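Local coordinates for extracellular solute-binding protein (Bordetella parapertussis, PDB 3PU5), which probably binds a small solute, perhaps a polyamine, outside the cytoplasm for uptake by a transporter, as periplasmic binding proteins of its family do, at residues 263-277 and 280-294. Numbering follows the deposited sequence.
Sequences LGEEAQKAFCEAMYY and VNRKVQYSEKLKHRL
E273, near the end of helix 265-275, takes S287 with both carboxylate oxygens. E273 OE2 receives the backbone N of S287 at 2.7 Å on its syn lone pair, the N-H...O angle being 171°, while E273 OE1 accepts S287 OG at 2.9 Å. A bend at chi2 (-99°) turns the carboxylate toward segment 280-294, which follows the helix and folds back along it, bringing OE2 to the edge of the Y286 ring. S287 OG in turn accepts K289 N, an ST turn.

Tight packing runs from the helix start to E273. N281 ND2 donates to L263 O at 2.8 Å, in the carbonyl plane, and its OD1 receives K283 N, an Asx turn; both ends of this buried amide are thus engaged. Q268 OE1 accepts V280 N, tilted 27° from its carbonyl plane, and NE2 is held by the carbonyls of Y108 and A262. V284 CG2 lies 3.7 Å from Q268 CB, and CG1 against K269 CB. L290 CD1 packs on E273, while L290 CD2 meets Y276 CD2 at 3.8 Å. Y276 and R293 also reach helix 214-223, R293 through salt bridges to E221 and D222.

Contacts loosen toward solvent. E265 OE1 and K283 NZ stay 4.5 Å apart, beyond a salt bridge, and a water joins E265 OE2 to Q285 N. K269 NZ forms a salt bridge with E273 OE2, its hydrogen bond weak at 3.3 Å.

Irregular itself, 280-294 is held largely by side-chain to backbone bonds, plus S287-E273 and V284 and L290 packing; two donors and K269 would probably favour ionised E273.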
ATOM      1  N   LEU A 263       9.325  -9.207   9.468  1.00  8.39           N
ATOM      2  CA  LEU A 263       9.939  -8.849   8.198  1.00  8.52           C
ATOM      3  C   LEU A 263      10.731 -10.019   7.633  1.00 10.04           C
ATOM      4  O   LEU A 263      11.303  -9.921   6.540  1.00  9.72           O
ATOM      5  CB  LEU A 263      10.855  -7.624   8.374  1.00  9.57           C
ATOM      6  CG  LEU A 263      10.149  -6.307   8.733  1.00 10.39           C
ATOM      7  CD1 LEU A 263      11.146  -5.165   8.977  1.00  9.51           C
ATOM      8  CD2 LEU A 263       9.159  -5.938   7.644  1.00  8.94           C
ATOM      9  N   GLY A 264      10.766 -11.116   8.386  1.00  8.81           N
ATOM     10  CA  GLY A 264      11.508 -12.298   7.983  1.00 10.11           C
ATOM     11  C   GLY A 264      10.774 -13.085   6.918  1.00  9.87           C
ATOM     12  O   GLY A 264       9.577 -12.874   6.679  1.00  8.97           O
ATOM     13  N   GLU A 265      11.484 -14.013   6.285  1.00 10.45           N
ATOM     14  CA  GLU A 265      10.958 -14.728   5.123  1.00 11.21           C
ATOM     15  C   GLU A 265       9.710 -15.573   5.436  1.00 11.30           C
ATOM     16  O   GLU A 265       8.763 -15.617   4.650  1.00  9.96           O
ATOM     17  CB  GLU A 265      12.057 -15.599   4.491  1.00 11.13           C
ATOM     18  CG  GLU A 265      11.604 -16.353   3.252  1.00 12.32           C
ATOM     19  CD  GLU A 265      12.672 -17.284   2.674  1.00 16.62           C
ATOM     20  OE1 GLU A 265      13.853 -17.200   3.100  1.00 16.43           O
ATOM     21  OE2 GLU A 265      12.320 -18.093   1.783  1.00 15.51           O
ATOM     22  N   GLU A 266       9.707 -16.235   6.585  1.00 10.46           N
ATOM     23  CA  GLU A 266       8.608 -17.134   6.930  1.00 11.79           C
ATOM     24  C   GLU A 266       7.297 -16.373   7.161  1.00 10.02           C
ATOM     25  O   GLU A 266       6.254 -16.714   6.598  1.00 10.72           O
ATOM     26  CB  GLU A 266       8.991 -17.966   8.158  1.00 11.41           C
ATOM     27  CG  GLU A 266       7.845 -18.701   8.843  1.00 12.92           C
ATOM     28  CD  GLU A 266       8.333 -19.505  10.046  1.00 16.75           C
ATOM     29  OE1 GLU A 266       8.984 -20.549   9.838  1.00 19.33           O
ATOM     30  OE2 GLU A 266       8.081 -19.095  11.198  1.00 16.42           O
ATOM     31  N   ALA A 267       7.353 -15.327   7.972  1.00 11.32           N
ATOM     32  CA  ALA A 267       6.159 -14.551   8.272  1.00  9.85           C
ATOM     33  C   ALA A 267       5.709 -13.726   7.063  1.00  8.37           C
ATOM     34  O   ALA A 267       4.516 -13.601   6.793  1.00  8.66           O
ATOM     35  CB  ALA A 267       6.396 -13.662   9.484  1.00  9.04           C
ATOM     36  N   GLN A 268       6.662 -13.162   6.330  1.00  8.87           N
ATOM     37  CA  GLN A 268       6.317 -12.384   5.149  1.00  8.00           C
ATOM     38  C   GLN A 268       5.551 -13.247   4.155  1.00 10.17           C
ATOM     39  O   GLN A 268       4.512 -12.840   3.619  1.00  8.19           O
ATOM     40  CB  GLN A 268       7.565 -11.798   4.500  1.00  9.57           C
ATOM     41  CG  GLN A 268       8.089 -10.565   5.213  1.00  7.92           C
ATOM     42  CD  GLN A 268       7.276  -9.327   4.886  1.00  8.89           C
ATOM     43  OE1 GLN A 268       7.125  -8.972   3.720  1.00 10.79           O
ATOM     44  NE2 GLN A 268       6.742  -8.666   5.914  1.00  7.13           N
ATOM     45  N   LYS A 269       6.056 -14.452   3.909  1.00 10.17           N
ATOM     46  CA  LYS A 269       5.380 -15.324   2.965  1.00 10.04           C
ATOM     47  C   LYS A 269       3.986 -15.685   3.464  1.00 10.12           C
ATOM     48  O   LYS A 269       3.008 -15.605   2.717  1.00 10.75           O
ATOM     49  CB  LYS A 269       6.184 -16.595   2.713  1.00 11.26           C
ATOM     50  CG  LYS A 269       5.562 -17.517   1.676  1.00 13.55           C
ATOM     51  CD  LYS A 269       6.370 -18.803   1.571  1.00 15.94           C
ATOM     52  CE  LYS A 269       6.203 -19.462   0.213  1.00 19.03           C
ATOM     53  NZ  LYS A 269       4.798 -19.756  -0.107  1.00 20.50           N
ATOM     54  N   ALA A 270       3.894 -16.091   4.724  1.00  9.36           N
ATOM     55  CA  ALA A 270       2.629 -16.571   5.266  1.00 10.60           C
ATOM     56  C   ALA A 270       1.573 -15.463   5.269  1.00 10.01           C
ATOM     57  O   ALA A 270       0.451 -15.671   4.833  1.00  9.58           O
ATOM     58  CB  ALA A 270       2.831 -17.134   6.672  1.00 11.26           C
ATOM     59  N   PHE A 271       1.947 -14.283   5.746  1.00  9.60           N
ATOM     60  CA  PHE A 271       1.019 -13.156   5.797  1.00  9.79           C
ATOM     61  C   PHE A 271       0.642 -12.677   4.389  1.00 10.36           C
ATOM     62  O   PHE A 271      -0.539 -12.522   4.081  1.00 11.28           O
ATOM     63  CB  PHE A 271       1.603 -12.006   6.638  1.00 10.39           C
ATOM     64  CG  PHE A 271       0.723 -10.776   6.693  1.00 10.25           C
ATOM     65  CD1 PHE A 271      -0.426 -10.759   7.479  1.00  9.42           C
ATOM     66  CD2 PHE A 271       1.046  -9.642   5.953  1.00 11.21           C
ATOM     67  CE1 PHE A 271      -1.232  -9.629   7.537  1.00 12.23           C
ATOM     68  CE2 PHE A 271       0.249  -8.508   6.004  1.00 10.32           C
ATOM     69  CZ  PHE A 271      -0.891  -8.499   6.801  1.00 10.16           C
ATOM     70  N   CYS A 272       1.631 -12.467   3.524  1.00  8.91           N
ATOM     71  CA  CYS A 272       1.338 -11.893   2.213  1.00  9.23           C
ATOM     72  C   CYS A 272       0.554 -12.842   1.306  1.00 11.80           C
ATOM     73  O   CYS A 272      -0.314 -12.407   0.555  1.00 11.97           O
ATOM     74  CB  CYS A 272       2.612 -11.400   1.534  1.00  9.56           C
ATOM     75  SG  CYS A 272       3.369 -10.026   2.422  1.00  9.37           S
ATOM     76  N   GLU A 273       0.842 -14.139   1.383  1.00 10.47           N
ATOM     77  CA  GLU A 273       0.079 -15.116   0.611  1.00 13.01           C
ATOM     78  C   GLU A 273      -1.388 -15.143   1.044  1.00 12.58           C
ATOM     79  O   GLU A 273      -2.295 -15.285   0.217  1.00 12.75           O
ATOM     80  CB  GLU A 273       0.688 -16.506   0.778  1.00 13.89           C
ATOM     81  CG  GLU A 273       2.052 -16.668   0.118  1.00 15.29           C
ATOM     82  CD  GLU A 273       1.984 -17.343  -1.237  1.00 19.82           C
ATOM     83  OE1 GLU A 273       0.865 -17.640  -1.709  1.00 21.21           O
ATOM     84  OE2 GLU A 273       3.056 -17.578  -1.832  1.00 18.26           O
ATOM     85  N   ALA A 274      -1.614 -15.027   2.349  1.00 12.10           N
ATOM     86  CA  ALA A 274      -2.967 -15.044   2.902  1.00 12.80           C
ATOM     87  C   ALA A 274      -3.764 -13.801   2.481  1.00 11.71           C
ATOM     88  O   ALA A 274      -4.965 -13.879   2.209  1.00 10.60           O
ATOM     89  CB  ALA A 274      -2.902 -15.148   4.427  1.00 13.46           C
HETATM   90  N   MSE A 275      -3.083 -12.659   2.419  1.00 10.36           N
HETATM   91  CA  MSE A 275      -3.740 -11.385   2.125  1.00 10.97           C
HETATM   92  C   MSE A 275      -3.684 -10.983   0.654  1.00 10.89           C
HETATM   93  O   MSE A 275      -4.256  -9.962   0.285  1.00 10.53           O
HETATM   94  CB  MSE A 275      -3.123 -10.260   2.958  1.00  9.06           C
HETATM   95  CG  MSE A 275      -3.336 -10.418   4.437  1.00 11.77           C
HETATM   96 SE   MSE A 275      -5.229 -10.222   4.910  1.00 28.13          SE
HETATM   97  CE  MSE A 275      -5.501  -8.344   4.390  1.00 15.88           C
ATOM     98  N   TYR A 276      -3.004 -11.769  -0.181  1.00  9.21           N
ATOM     99  CA  TYR A 276      -2.723 -11.352  -1.565  1.00 11.96           C
ATOM    100  C   TYR A 276      -1.982 -10.008  -1.608  1.00 10.82           C
ATOM    101  O   TYR A 276      -2.332  -9.106  -2.382  1.00 10.03           O
ATOM    102  CB  TYR A 276      -3.995 -11.287  -2.422  1.00 13.44           C
ATOM    103  CG  TYR A 276      -4.633 -12.635  -2.706  1.00 15.87           C
ATOM    104  CD1 TYR A 276      -5.154 -13.408  -1.675  1.00 20.01           C
ATOM    105  CD2 TYR A 276      -4.746 -13.115  -3.999  1.00 16.50           C
ATOM    106  CE1 TYR A 276      -5.746 -14.632  -1.926  1.00 25.05           C
ATOM    107  CE2 TYR A 276      -5.330 -14.337  -4.264  1.00 17.45           C
ATOM    108  CZ  TYR A 276      -5.828 -15.090  -3.228  1.00 24.68           C
ATOM    109  OH  TYR A 276      -6.420 -16.306  -3.482  1.00 28.14           O
ATOM    110  N   TYR A 277      -0.959  -9.892  -0.765  1.00 10.80           N
ATOM    111  CA  TYR A 277      -0.064  -8.741  -0.747  1.00 10.78           C
ATOM    112  C   TYR A 277       1.309  -9.138  -1.274  1.00 11.90           C
ATOM    113  O   TYR A 277       1.639 -10.330  -1.357  1.00  9.89           O
ATOM    114  CB  TYR A 277       0.142  -8.231   0.680  1.00  9.90           C
ATOM    115  CG  TYR A 277      -1.043  -7.550   1.332  1.00 11.32           C
ATOM    116  CD1 TYR A 277      -2.061  -6.970   0.578  1.00 12.54           C
ATOM    117  CD2 TYR A 277      -1.123  -7.459   2.712  1.00 10.42           C
ATOM    118  CE1 TYR A 277      -3.134  -6.333   1.194  1.00 11.52           C
ATOM    119  CE2 TYR A 277      -2.186  -6.831   3.332  1.00 11.45           C
ATOM    120  CZ  TYR A 277      -3.182  -6.266   2.575  1.00 12.98           C
ATOM    121  OH  TYR A 277      -4.226  -5.638   3.217  1.00 12.21           O
ATOM    122  N   VAL A 280       7.858  -7.465   1.417  1.00  8.12           N
ATOM    123  CA  VAL A 280       8.980  -6.533   1.326  1.00  8.81           C
ATOM    124  C   VAL A 280      10.330  -7.232   1.537  1.00  9.85           C
ATOM    125  O   VAL A 280      11.383  -6.616   1.417  1.00 10.93           O
ATOM    126  CB  VAL A 280       8.835  -5.371   2.328  1.00  9.04           C
ATOM    127  CG1 VAL A 280       7.544  -4.591   2.054  1.00  7.31           C
ATOM    128  CG2 VAL A 280       8.850  -5.901   3.762  1.00  7.47           C
ATOM    129  N   ASN A 281      10.290  -8.520   1.857  1.00 10.54           N
ATOM    130  CA  ASN A 281      11.504  -9.322   1.975  1.00 10.85           C
ATOM    131  C   ASN A 281      11.783  -9.975   0.612  1.00 11.17           C
ATOM    132  O   ASN A 281      10.956 -10.731   0.105  1.00 10.36           O
ATOM    133  CB  ASN A 281      11.324 -10.371   3.074  1.00  8.98           C
ATOM    134  CG  ASN A 281      12.624 -11.092   3.430  1.00 13.62           C
ATOM    135  OD1 ASN A 281      13.395 -11.484   2.555  1.00 13.07           O
ATOM    136  ND2 ASN A 281      12.854 -11.289   4.719  1.00 10.14           N
ATOM    137  N   ARG A 282      12.923  -9.650   0.004  1.00  9.77           N
ATOM    138  CA  ARG A 282      13.232 -10.139  -1.331  1.00 12.27           C
ATOM    139  C   ARG A 282      13.444 -11.655  -1.399  1.00 11.97           C
ATOM    140  O   ARG A 282      13.488 -12.220  -2.492  1.00 13.22           O
ATOM    141  CB  ARG A 282      14.460  -9.419  -1.905  1.00 12.64           C
ATOM    142  CG  ARG A 282      15.760  -9.818  -1.236  1.00 12.48           C
ATOM    143  CD  ARG A 282      16.976  -9.329  -2.028  1.00 17.62           C
ATOM    144  NE  ARG A 282      16.994  -7.880  -2.222  1.00 17.15           N
ATOM    145  CZ  ARG A 282      17.455  -7.013  -1.326  1.00 15.93           C
ATOM    146  NH1 ARG A 282      17.940  -7.453  -0.170  1.00 12.11           N
ATOM    147  NH2 ARG A 282      17.438  -5.708  -1.591  1.00 17.99           N
ATOM    148  N   LYS A 283      13.590 -12.305  -0.248  1.00 10.81           N
ATOM    149  CA  LYS A 283      13.834 -13.747  -0.211  1.00 11.16           C
ATOM    150  C   LYS A 283      12.560 -14.552  -0.458  1.00 11.54           C
ATOM    151  O   LYS A 283      12.621 -15.731  -0.822  1.00 11.16           O
ATOM    152  CB  LYS A 283      14.394 -14.160   1.138  1.00 12.53           C
ATOM    153  CG  LYS A 283      15.859 -13.854   1.378  1.00 18.16           C
ATOM    154  CD  LYS A 283      16.263 -14.530   2.675  1.00 20.81           C
ATOM    155  CE  LYS A 283      17.767 -14.665   2.826  1.00 27.62           C
ATOM    156  NZ  LYS A 283      18.075 -15.872   3.655  1.00 34.45           N
ATOM    157  N   VAL A 284      11.405 -13.930  -0.242  1.00  9.57           N
ATOM    158  CA  VAL A 284      10.133 -14.653  -0.354  1.00  9.59           C
ATOM    159  C   VAL A 284       9.859 -15.173  -1.771  1.00 11.00           C
ATOM    160  O   VAL A 284       9.919 -14.418  -2.740  1.00 12.73           O
ATOM    161  CB  VAL A 284       8.940 -13.804   0.152  1.00  9.49           C
ATOM    162  CG1 VAL A 284       7.628 -14.473  -0.184  1.00 10.20           C
ATOM    163  CG2 VAL A 284       9.046 -13.577   1.660  1.00  8.68           C
ATOM    164  N   GLN A 285       9.557 -16.467  -1.877  1.00 10.12           N
ATOM    165  CA  GLN A 285       9.189 -17.077  -3.146  1.00 12.77           C
ATOM    166  C   GLN A 285       7.749 -17.548  -3.035  1.00 11.80           C
ATOM    167  O   GLN A 285       7.372 -18.207  -2.064  1.00 11.82           O
ATOM    168  CB  GLN A 285      10.144 -18.230  -3.482  1.00 14.05           C
ATOM    169  CG  GLN A 285      11.626 -17.822  -3.341  1.00 15.13           C
ATOM    170  CD  GLN A 285      12.600 -18.791  -4.010  1.00 18.93           C
ATOM    171  OE1 GLN A 285      12.230 -19.534  -4.919  1.00 24.02           O
ATOM    172  NE2 GLN A 285      13.855 -18.775  -3.567  1.00 14.02           N
ATOM    173  N   TYR A 286       6.940 -17.183  -4.017  1.00 11.48           N
ATOM    174  CA  TYR A 286       5.489 -17.331  -3.901  1.00 12.47           C
ATOM    175  C   TYR A 286       4.969 -18.654  -4.429  1.00 14.96           C
ATOM    176  O   TYR A 286       5.575 -19.279  -5.305  1.00 12.23           O
ATOM    177  CB  TYR A 286       4.778 -16.189  -4.624  1.00 13.23           C
ATOM    178  CG  TYR A 286       5.058 -14.833  -4.019  1.00 14.05           C
ATOM    179  CD1 TYR A 286       4.358 -14.394  -2.905  1.00 13.76           C
ATOM    180  CD2 TYR A 286       6.024 -13.994  -4.560  1.00 16.54           C
ATOM    181  CE1 TYR A 286       4.613 -13.161  -2.343  1.00 12.11           C
ATOM    182  CE2 TYR A 286       6.284 -12.756  -4.006  1.00 14.87           C
ATOM    183  CZ  TYR A 286       5.580 -12.356  -2.893  1.00 12.79           C
ATOM    184  OH  TYR A 286       5.825 -11.123  -2.344  1.00 15.03           O
ATOM    185  N   SER A 287       3.822 -19.058  -3.896  1.00 13.24           N
ATOM    186  CA  SER A 287       3.100 -20.212  -4.391  1.00 16.03           C
ATOM    187  C   SER A 287       2.609 -19.930  -5.798  1.00 16.29           C
ATOM    188  O   SER A 287       2.726 -18.811  -6.311  1.00 13.55           O
ATOM    189  CB  SER A 287       1.880 -20.475  -3.510  1.00 17.26           C
ATOM    190  OG  SER A 287       0.833 -19.571  -3.848  1.00 17.12           O
ATOM    191  N   GLU A 288       2.018 -20.954  -6.395  1.00 17.99           N
ATOM    192  CA  GLU A 288       1.472 -20.881  -7.743  1.00 19.15           C
ATOM    193  C   GLU A 288       0.337 -19.871  -7.839  1.00 16.29           C
ATOM    194  O   GLU A 288       0.075 -19.330  -8.903  1.00 16.52           O
ATOM    195  CB  GLU A 288       0.962 -22.260  -8.176  1.00 20.08           C
ATOM    196  CG  GLU A 288       2.060 -23.271  -8.442  1.00 19.69           C
ATOM    197  CD  GLU A 288       2.776 -23.022  -9.759  1.00 27.67           C
ATOM    198  OE1 GLU A 288       2.122 -22.566 -10.725  1.00 25.18           O
ATOM    199  OE2 GLU A 288       3.995 -23.291  -9.831  1.00 26.48           O
ATOM    200  N   LYS A 289      -0.338 -19.623  -6.721  1.00 19.53           N
ATOM    201  CA  LYS A 289      -1.465 -18.699  -6.706  1.00 18.58           C
ATOM    202  C   LYS A 289      -1.055 -17.265  -7.044  1.00 17.68           C
ATOM    203  O   LYS A 289      -1.856 -16.498  -7.581  1.00 16.75           O
ATOM    204  CB  LYS A 289      -2.179 -18.745  -5.351  1.00 20.87           C
ATOM    205  CG  LYS A 289      -3.617 -18.299  -5.412  1.00 26.88           C
ATOM    206  CD  LYS A 289      -4.432 -18.885  -4.263  1.00 35.16           C
ATOM    207  CE  LYS A 289      -4.002 -18.300  -2.921  1.00 36.31           C
ATOM    208  NZ  LYS A 289      -4.901 -18.721  -1.798  1.00 45.53           N
ATOM    209  N   LEU A 290       0.195 -16.909  -6.756  1.00 12.45           N
ATOM    210  CA  LEU A 290       0.625 -15.515  -6.878  1.00 13.14           C
ATOM    211  C   LEU A 290       1.886 -15.312  -7.713  1.00 14.01           C
ATOM    212  O   LEU A 290       2.117 -14.232  -8.257  1.00 13.42           O
ATOM    213  CB  LEU A 290       0.835 -14.931  -5.481  1.00 12.27           C
ATOM    214  CG  LEU A 290      -0.470 -14.758  -4.711  1.00 15.66           C
ATOM    215  CD1 LEU A 290      -0.224 -14.552  -3.215  1.00 15.01           C
ATOM    216  CD2 LEU A 290      -1.248 -13.600  -5.302  1.00 12.41           C
ATOM    217  N   LYS A 291       2.702 -16.360  -7.777  1.00 12.88           N
ATOM    218  CA  LYS A 291       4.007 -16.344  -8.432  1.00 16.57           C
ATOM    219  C   LYS A 291       3.980 -15.682  -9.810  1.00 16.86           C
ATOM    220  O   LYS A 291       4.899 -14.942 -10.180  1.00 14.38           O
ATOM    221  CB  LYS A 291       4.484 -17.793  -8.560  1.00 17.68           C
ATOM    222  CG  LYS A 291       5.818 -18.014  -9.209  1.00 23.70           C
ATOM    223  CD  LYS A 291       6.025 -19.524  -9.373  1.00 26.96           C
ATOM    224  CE  LYS A 291       7.491 -19.866  -9.580  1.00 34.57           C
ATOM    225  NZ  LYS A 291       8.064 -19.108 -10.726  1.00 41.39           N
ATOM    226  N   HIS A 292       2.922 -15.948 -10.565  1.00 13.05           N
ATOM    227  CA  HIS A 292       2.864 -15.509 -11.950  1.00 16.70           C
ATOM    228  C   HIS A 292       2.212 -14.139 -12.163  1.00 17.63           C
ATOM    229  O   HIS A 292       2.275 -13.589 -13.266  1.00 19.78           O
ATOM    230  CB  HIS A 292       2.173 -16.578 -12.812  1.00 19.29           C
ATOM    231  CG  HIS A 292       2.775 -17.945 -12.667  1.00 21.26           C
ATOM    232  ND1 HIS A 292       4.065 -18.237 -13.064  1.00 22.46           N
ATOM    233  CD2 HIS A 292       2.272 -19.091 -12.152  1.00 23.75           C
ATOM    234  CE1 HIS A 292       4.327 -19.505 -12.804  1.00 23.74           C
ATOM    235  NE2 HIS A 292       3.257 -20.048 -12.251  1.00 25.19           N
ATOM    236  N   ARG A 293       1.597 -13.577 -11.129  1.00 13.17           N
ATOM    237  CA  ARG A 293       0.835 -12.341 -11.327  1.00 14.49           C
ATOM    238  C   ARG A 293       1.167 -11.180 -10.384  1.00 12.24           C
ATOM    239  O   ARG A 293       1.026 -10.013 -10.760  1.00 12.39           O
ATOM    240  CB  ARG A 293      -0.676 -12.625 -11.357  1.00 15.21           C
ATOM    241  CG  ARG A 293      -1.178 -13.496 -10.227  1.00 13.45           C
ATOM    242  CD  ARG A 293      -2.609 -13.938 -10.474  1.00 13.68           C
ATOM    243  NE  ARG A 293      -3.100 -14.756  -9.370  1.00 13.86           N
ATOM    244  CZ  ARG A 293      -4.381 -15.023  -9.131  1.00 16.16           C
ATOM    245  NH1 ARG A 293      -5.326 -14.528  -9.917  1.00 13.95           N
ATOM    246  NH2 ARG A 293      -4.715 -15.782  -8.094  1.00 14.40           N
ATOM    247  N   LEU A 294       1.593 -11.491  -9.166  1.00 11.62           N
ATOM    248  CA  LEU A 294       2.032 -10.459  -8.247  1.00 11.75           C
ATOM    249  C   LEU A 294       3.156  -9.658  -8.888  1.00 13.09           C
ATOM    250  O   LEU A 294       4.102 -10.235  -9.420  1.00 13.63           O
ATOM    251  CB  LEU A 294       2.533 -11.089  -6.958  1.00 12.60           C
ATOM    252  CG  LEU A 294       2.629 -10.123  -5.785  1.00 15.48           C
ATOM    253  CD1 LEU A 294       1.235  -9.851  -5.272  1.00 15.68           C
ATOM    254  CD2 LEU A 294       3.503 -10.721  -4.694  1.00 17.58           C
TER
HETATM  255  O   HOH W   1      10.027 -18.125   0.474  1.00 15.11           O